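Local coordinates for envelope protein (White spot syndrome virus, PDB 7DDA) that forms part of the viral envelope and, through sulfate-binding sites in this C-terminal domain, probably binds heparin-like sugars, at residues Val35-Cys41 against Ala159-Phe165; Ser79-Ile85 against Tyr100-Lys106. One frame throughout, in Å; residues are numbered along the deposited sequence.

Contact 1 (Val35-Cys41 against Ala159-Phe165)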
# COMPACT_ATOMS: atom_id res chain seq x y z
N VAL A 35 -3.38 4.66 9.76
CA VAL A 35 -4.73 5.23 9.67
C VAL A 35 -5.08 5.38 8.19
O VAL A 35 -4.35 6.03 7.43
CB VAL A 35 -4.82 6.56 10.43
CG1 VAL A 35 -6.26 7.06 10.47
CG2 VAL A 35 -4.28 6.40 11.84
N ILE A 36 -6.19 4.76 7.78
CA ILE A 36 -6.64 4.75 6.39
C ILE A 36 -7.82 5.70 6.28
O ILE A 36 -8.86 5.49 6.92
CB ILE A 36 -7.01 3.33 5.94
CG1 ILE A 36 -5.87 2.35 6.20
CG2 ILE A 36 -7.37 3.30 4.45
CD1 ILE A 36 -6.20 0.90 5.80
N VAL A 37 -7.66 6.75 5.49
CA VAL A 37 -8.67 7.80 5.36
C VAL A 37 -9.26 7.70 3.96
O VAL A 37 -8.51 7.69 2.97
CB VAL A 37 -8.07 9.19 5.60
CG1 VAL A 37 -9.10 10.28 5.26
CG2 VAL A 37 -7.56 9.33 7.03
N LYS A 38 -10.59 7.64 3.89
CA LYS A 38 -11.34 7.72 2.64
C LYS A 38 -11.93 9.12 2.49
O LYS A 38 -12.70 9.57 3.35
CB LYS A 38 -12.44 6.66 2.61
CG LYS A 38 -13.35 6.81 1.39
CD LYS A 38 -14.01 5.50 1.01
CE LYS A 38 -15.33 5.30 1.71
NZ LYS A 38 -16.39 6.06 1.02
N ALA A 39 -11.59 9.80 1.40
CA ALA A 39 -12.07 11.14 1.12
C ALA A 39 -12.67 11.21 -0.28
O ALA A 39 -12.29 10.44 -1.17
CB ALA A 39 -10.95 12.18 1.25
N ASP A 40 -13.59 12.14 -0.49
CA ASP A 40 -14.29 12.23 -1.76
C ASP A 40 -13.48 13.03 -2.79
O ASP A 40 -12.98 14.11 -2.48
CB ASP A 40 -15.66 12.86 -1.56
CG ASP A 40 -16.47 12.85 -2.82
OD1 ASP A 40 -17.10 11.80 -3.10
OD2 ASP A 40 -16.43 13.87 -3.55
N CYS A 41 -13.38 12.51 -4.01
CA CYS A 41 -12.52 13.15 -5.01
C CYS A 41 -13.08 14.48 -5.51
O CYS A 41 -12.32 15.28 -6.05
CB CYS A 41 -12.29 12.25 -6.21
SG CYS A 41 -11.07 10.96 -5.97
N ALA A 159 -15.73 8.73 -7.31
CA ALA A 159 -14.38 8.25 -7.06
C ALA A 159 -13.84 8.81 -5.74
O ALA A 159 -14.15 9.94 -5.34
CB ALA A 159 -13.46 8.65 -8.21
N LYS A 160 -13.03 8.01 -5.06
CA LYS A 160 -12.52 8.35 -3.73
C LYS A 160 -11.00 8.41 -3.71
O LYS A 160 -10.31 7.73 -4.49
CB LYS A 160 -12.99 7.34 -2.67
CG LYS A 160 -14.52 7.17 -2.56
CD LYS A 160 -15.21 8.49 -2.28
CE LYS A 160 -16.71 8.32 -2.06
NZ LYS A 160 -17.33 9.61 -1.68
N LEU A 161 -10.49 9.23 -2.80
CA LEU A 161 -9.07 9.27 -2.47
C LEU A 161 -8.87 8.51 -1.16
O LEU A 161 -9.50 8.83 -0.15
CB LEU A 161 -8.58 10.71 -2.35
CG LEU A 161 -7.11 10.98 -2.00
CD1 LEU A 161 -6.16 10.39 -3.04
CD2 LEU A 161 -6.88 12.47 -1.85
N ILE A 162 -8.03 7.47 -1.19
CA ILE A 162 -7.70 6.71 0.00
C ILE A 162 -6.27 7.08 0.39
O ILE A 162 -5.33 6.87 -0.39
CB ILE A 162 -7.85 5.20 -0.22
CG1 ILE A 162 -9.18 4.87 -0.91
CG2 ILE A 162 -7.78 4.47 1.09
CD1 ILE A 162 -10.42 5.25 -0.11
N ILE A 163 -6.11 7.66 1.58
CA ILE A 163 -4.81 8.09 2.08
C ILE A 163 -4.43 7.21 3.26
O ILE A 163 -5.23 6.99 4.18
CB ILE A 163 -4.82 9.57 2.51
CG1 ILE A 163 -5.49 10.45 1.46
CG2 ILE A 163 -3.42 10.04 2.78
CD1 ILE A 163 -5.82 11.84 2.02
N TYR A 164 -3.19 6.71 3.24
CA TYR A 164 -2.67 5.87 4.30
C TYR A 164 -1.62 6.67 5.06
O TYR A 164 -0.66 7.16 4.46
CB TYR A 164 -2.09 4.56 3.75
CG TYR A 164 -3.07 3.72 2.93
CD1 TYR A 164 -3.49 4.13 1.66
CD2 TYR A 164 -3.57 2.52 3.42
CE1 TYR A 164 -4.38 3.37 0.92
CE2 TYR A 164 -4.46 1.75 2.67
CZ TYR A 164 -4.86 2.18 1.42
OH TYR A 164 -5.75 1.43 0.67
N PHE A 165 -1.83 6.84 6.36
CA PHE A 165 -0.89 7.54 7.22
C PHE A 165 -0.14 6.51 8.05
O PHE A 165 -0.76 5.76 8.81
CB PHE A 165 -1.62 8.53 8.14
CG PHE A 165 -2.37 9.60 7.41
CD1 PHE A 165 -3.64 9.35 6.92
CD2 PHE A 165 -1.82 10.84 7.24
CE1 PHE A 165 -4.34 10.34 6.25
CE2 PHE A 165 -2.52 11.82 6.58
CZ PHE A 165 -3.77 11.58 6.08
O HOH W 1 -16.10 11.55 -5.96
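Ile-36 lies across the ring of Tyr-164, its directly paired neighbour on the adjacent antiparallel strand. With CG2 of Ile-36 anti to the backbone N, this methyl sits over one face of the ring, 4.1 Å from the centroid and displaced toward the rim, a CH-pi contact; CG1 and CD1 run past CD2 and CE2 of the same ring. The branched Ile-36 reaches two neighbours at once, for its CG2 also packs on CG2 of Ile-162 at 3.6 Å. Further along this face, Ile-162 CD1 packs against the CB-CG-CD methylenes of Lys-38, 3.6 Å from CG, so a long chain can carry its ammonium outward while its methylenes stay packed, Arg-137 of a second subunit lying against it. On the opposite face, Val-37 CG2 meets Phe-165 CE1 at 3.5 Å, and the small Ala-39 pairs with Leu-161.

Six backbone hydrogen bonds join Val-35 to Phe-165, Val-37 to Ile-163 and Ala-39 to Leu-161, two to each pair. At the end of the ladder Lys-160, bent at chi2 (-57°), brings NZ to within 2.6 Å of Asp-40 OD1, a salt bridge that uses the anti lone pair of the carboxylate oxygen. A water donates to that same OD1 and to the carbonyl O of Ala-159, which also accepts from Cys-41 N at 3.0 Å. Asp-47 forms a second salt bridge with Lys-160; its carboxylate, in a long, weak pairing with Lys-38 as well, probably offsets the two ammonium groups.

Strands 46-52 and 110-120 flank the pair in its four-stranded sheet, Glu-118 taking the hydrogen bond of Tyr-164 OH. The Val-37 and Phe-165 face packs on strands 95-104 and 145-153 of the other sheet, whereas Ile-36 and Tyr-164 meet Phe-166 and Phe-116 of that second subunit.

Contact 2 (Ser79-Ile85 against Tyr100-Lys106)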
# COMPACT_ATOMS: atom_id res chain seq x y z
N SER A 79 -5.93 9.89 19.41
CA SER A 79 -4.53 10.26 19.34
C SER A 79 -4.22 11.20 18.18
O SER A 79 -3.21 11.91 18.22
CB SER A 79 -3.66 9.01 19.24
OG SER A 79 -3.55 8.35 20.48
N PHE A 80 -5.06 11.22 17.15
CA PHE A 80 -4.81 12.00 15.96
C PHE A 80 -6.11 12.62 15.51
O PHE A 80 -7.19 12.11 15.79
CB PHE A 80 -4.21 11.15 14.85
CG PHE A 80 -2.99 10.41 15.28
CD1 PHE A 80 -1.80 11.10 15.53
CD2 PHE A 80 -3.03 9.04 15.50
CE1 PHE A 80 -0.66 10.42 15.96
CE2 PHE A 80 -1.90 8.35 15.92
CZ PHE A 80 -0.71 9.04 16.16
N HIS A 81 -6.00 13.76 14.83
CA HIS A 81 -7.14 14.40 14.19
C HIS A 81 -6.77 14.68 12.74
O HIS A 81 -5.74 15.31 12.47
CB HIS A 81 -7.54 15.69 14.94
CG HIS A 81 -8.75 16.37 14.36
ND1 HIS A 81 -8.95 17.74 14.44
CD2 HIS A 81 -9.81 15.88 13.68
CE1 HIS A 81 -10.08 18.05 13.84
NE2 HIS A 81 -10.62 16.94 13.36
N ILE A 82 -7.59 14.21 11.81
CA ILE A 82 -7.34 14.34 10.38
C ILE A 82 -8.51 15.10 9.76
O ILE A 82 -9.67 14.79 10.03
CB ILE A 82 -7.16 12.97 9.70
CG1 ILE A 82 -6.06 12.18 10.42
CG2 ILE A 82 -6.83 13.14 8.22
CD1 ILE A 82 -6.16 10.67 10.23
N TYR A 83 -8.20 16.09 8.94
CA TYR A 83 -9.22 17.03 8.50
C TYR A 83 -8.86 17.55 7.12
O TYR A 83 -7.67 17.67 6.77
CB TYR A 83 -9.39 18.21 9.47
CG TYR A 83 -8.07 18.69 10.03
CD1 TYR A 83 -7.33 19.65 9.37
CD2 TYR A 83 -7.53 18.12 11.18
CE1 TYR A 83 -6.11 20.07 9.86
CE2 TYR A 83 -6.30 18.52 11.67
CZ TYR A 83 -5.60 19.50 11.01
OH TYR A 83 -4.39 19.92 11.48
N LYS A 84 -9.89 17.83 6.34
CA LYS A 84 -9.73 18.55 5.09
C LYS A 84 -9.32 19.99 5.36
O LYS A 84 -9.97 20.70 6.14
CB LYS A 84 -11.04 18.50 4.31
CG LYS A 84 -11.08 19.34 3.05
CD LYS A 84 -12.46 19.24 2.43
CE LYS A 84 -12.80 20.46 1.62
NZ LYS A 84 -14.21 20.39 1.13
N ILE A 85 -8.22 20.42 4.76
CA ILE A 85 -7.87 21.83 4.81
C ILE A 85 -8.45 22.57 3.62
O ILE A 85 -8.96 23.69 3.76
CB ILE A 85 -6.34 21.99 4.88
CG1 ILE A 85 -5.81 21.52 6.25
CG2 ILE A 85 -5.91 23.43 4.61
CD1 ILE A 85 -4.31 21.44 6.29
N TYR A 100 -4.85 17.99 3.10
CA TYR A 100 -5.28 17.50 4.39
C TYR A 100 -4.25 17.82 5.46
O TYR A 100 -3.07 18.01 5.17
CB TYR A 100 -5.54 15.98 4.32
CG TYR A 100 -6.67 15.72 3.38
CD1 TYR A 100 -7.99 15.75 3.82
CD2 TYR A 100 -6.42 15.54 2.02
CE1 TYR A 100 -9.03 15.55 2.93
CE2 TYR A 100 -7.47 15.35 1.13
CZ TYR A 100 -8.77 15.36 1.59
OH TYR A 100 -9.79 15.17 0.68
N GLY A 101 -4.72 17.90 6.70
CA GLY A 101 -3.85 18.06 7.86
C GLY A 101 -4.05 16.91 8.83
O GLY A 101 -5.17 16.44 9.03
N LEU A 102 -2.95 16.46 9.43
CA LEU A 102 -2.98 15.52 10.54
C LEU A 102 -2.35 16.19 11.75
O LEU A 102 -1.18 16.59 11.71
CB LEU A 102 -2.24 14.22 10.19
CG LEU A 102 -2.15 13.12 11.27
CD1 LEU A 102 -2.14 11.71 10.66
CD2 LEU A 102 -0.92 13.30 12.16
N ARG A 103 -3.11 16.30 12.84
CA ARG A 103 -2.59 16.87 14.08
C ARG A 103 -2.28 15.78 15.10
O ARG A 103 -3.13 14.93 15.40
CB ARG A 103 -3.57 17.87 14.68
CG ARG A 103 -2.88 18.84 15.64
CD ARG A 103 -3.85 19.83 16.25
NE ARG A 103 -4.53 20.65 15.24
CZ ARG A 103 -3.96 21.67 14.58
NH1 ARG A 103 -2.70 22.02 14.82
NH2 ARG A 103 -4.66 22.34 13.67
N ASN A 104 -1.06 15.83 15.63
CA ASN A 104 -0.67 14.98 16.75
C ASN A 104 -1.42 15.43 18.00
O ASN A 104 -1.29 16.58 18.44
CB ASN A 104 0.85 15.06 16.94
CG ASN A 104 1.36 14.25 18.14
OD1 ASN A 104 0.60 13.55 18.83
ND2 ASN A 104 2.66 14.33 18.37
N LYS A 105 -2.24 14.54 18.56
CA LYS A 105 -2.99 14.83 19.78
C LYS A 105 -2.53 13.98 20.96
O LYS A 105 -3.25 13.87 21.95
CB LYS A 105 -4.48 14.62 19.54
CG LYS A 105 -5.03 15.49 18.44
CD LYS A 105 -5.11 16.91 18.92
CE LYS A 105 -6.53 17.25 19.22
NZ LYS A 105 -6.64 18.60 19.81
N LYS A 106 -1.35 13.36 20.86
CA LYS A 106 -0.86 12.46 21.90
C LYS A 106 -0.01 13.25 22.89
O LYS A 106 1.11 13.66 22.57
CB LYS A 106 -0.03 11.33 21.29
CG LYS A 106 -0.84 10.19 20.79
CD LYS A 106 0.07 9.05 20.39
CE LYS A 106 0.42 8.21 21.59
NZ LYS A 106 -0.81 7.78 22.31
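A beta hairpin joins strands 80-89 and 95-104, and partway along its ladder Tyr-83 folds its ring over Gly-101, its hydrogen-bonded partner. The ring carbon CG stands between the backbone N and the carbonyl carbon (chi1 39°), which carries the ring across the neighbouring strand. Gly-101 O lies 3.4 Å from the ring plane, over its centre, while Gly-101 CA approaches CE1 at 3.6 Å; a residue without a side chain suits a place where the ring passes so near the backbone. Beyond it, Tyr-83 OH sits above one face of the Arg-103 guanidinium, whose plane is turned only 13° from that of the ring. The two groups do not hydrogen-bond to each other: Tyr-83 OH binds Glu-145, and Arg-103 NH1 binds the carbonyl of Asn-143.

The other face is largely apolar. Ile-82 CG1 meets Leu-102 CD1 at 4.0 Å, and Leu-102 CD2 reaches Phe-80 CD1, so that leucine's two branches serve two neighbours. Tyr-100 lays CD1 3.5 Å from Lys-84 CA and sends its hydroxyl on to Gly-44 O.

Paired backbone bonds link His-81 with Arg-103 and Tyr-83 with Gly-101. Past them, Lys-105 N donates to Ser-79 O at 2.8 Å. Asn-104 OD1 takes the backbone N of Lys-106 in an Asx turn, and the bent Lys-106 chain lies along Ser-79, with only a weak bond from NZ to OG. A sulfate ion, probably from the crystallisation solution, lies beside the exposed His-81 side chain and may mark one of the sulfate sites linked to heparin binding in this domain.

Strand 145-153 continues the sheet beside 95-104. Ile-82, Tyr-100 and Leu-102 face strands 30-40, 46-52 and 160-170 of the opposing sheet, and Phe-80 packs on Leu-167 and Cys-169.

In the fold
From the N terminus, strand 30-40 supplies the first half of contact 1 and waits for its partner until strand 160-170, close to the C terminus; 117 residues separate the two segments. Within that long excursion lies contact 2, a local hairpin with 14 residues between its segments, so the two loops nest and do not cross. Contact 1 closes the middle of one four-stranded sheet, while contact 2 builds an edge of the other. Their centres are 14 Å apart, and the two sheets pack face to face as a beta sandwich, meeting where Val-35 and Val-37 touch Ile-82, Phe-165 touches Leu-102, and Ala-39 CB lies 3.3 Å from Tyr-100 OH. The Cys-111 to Cys-169 disulfide links strands 110-120 and 160-170.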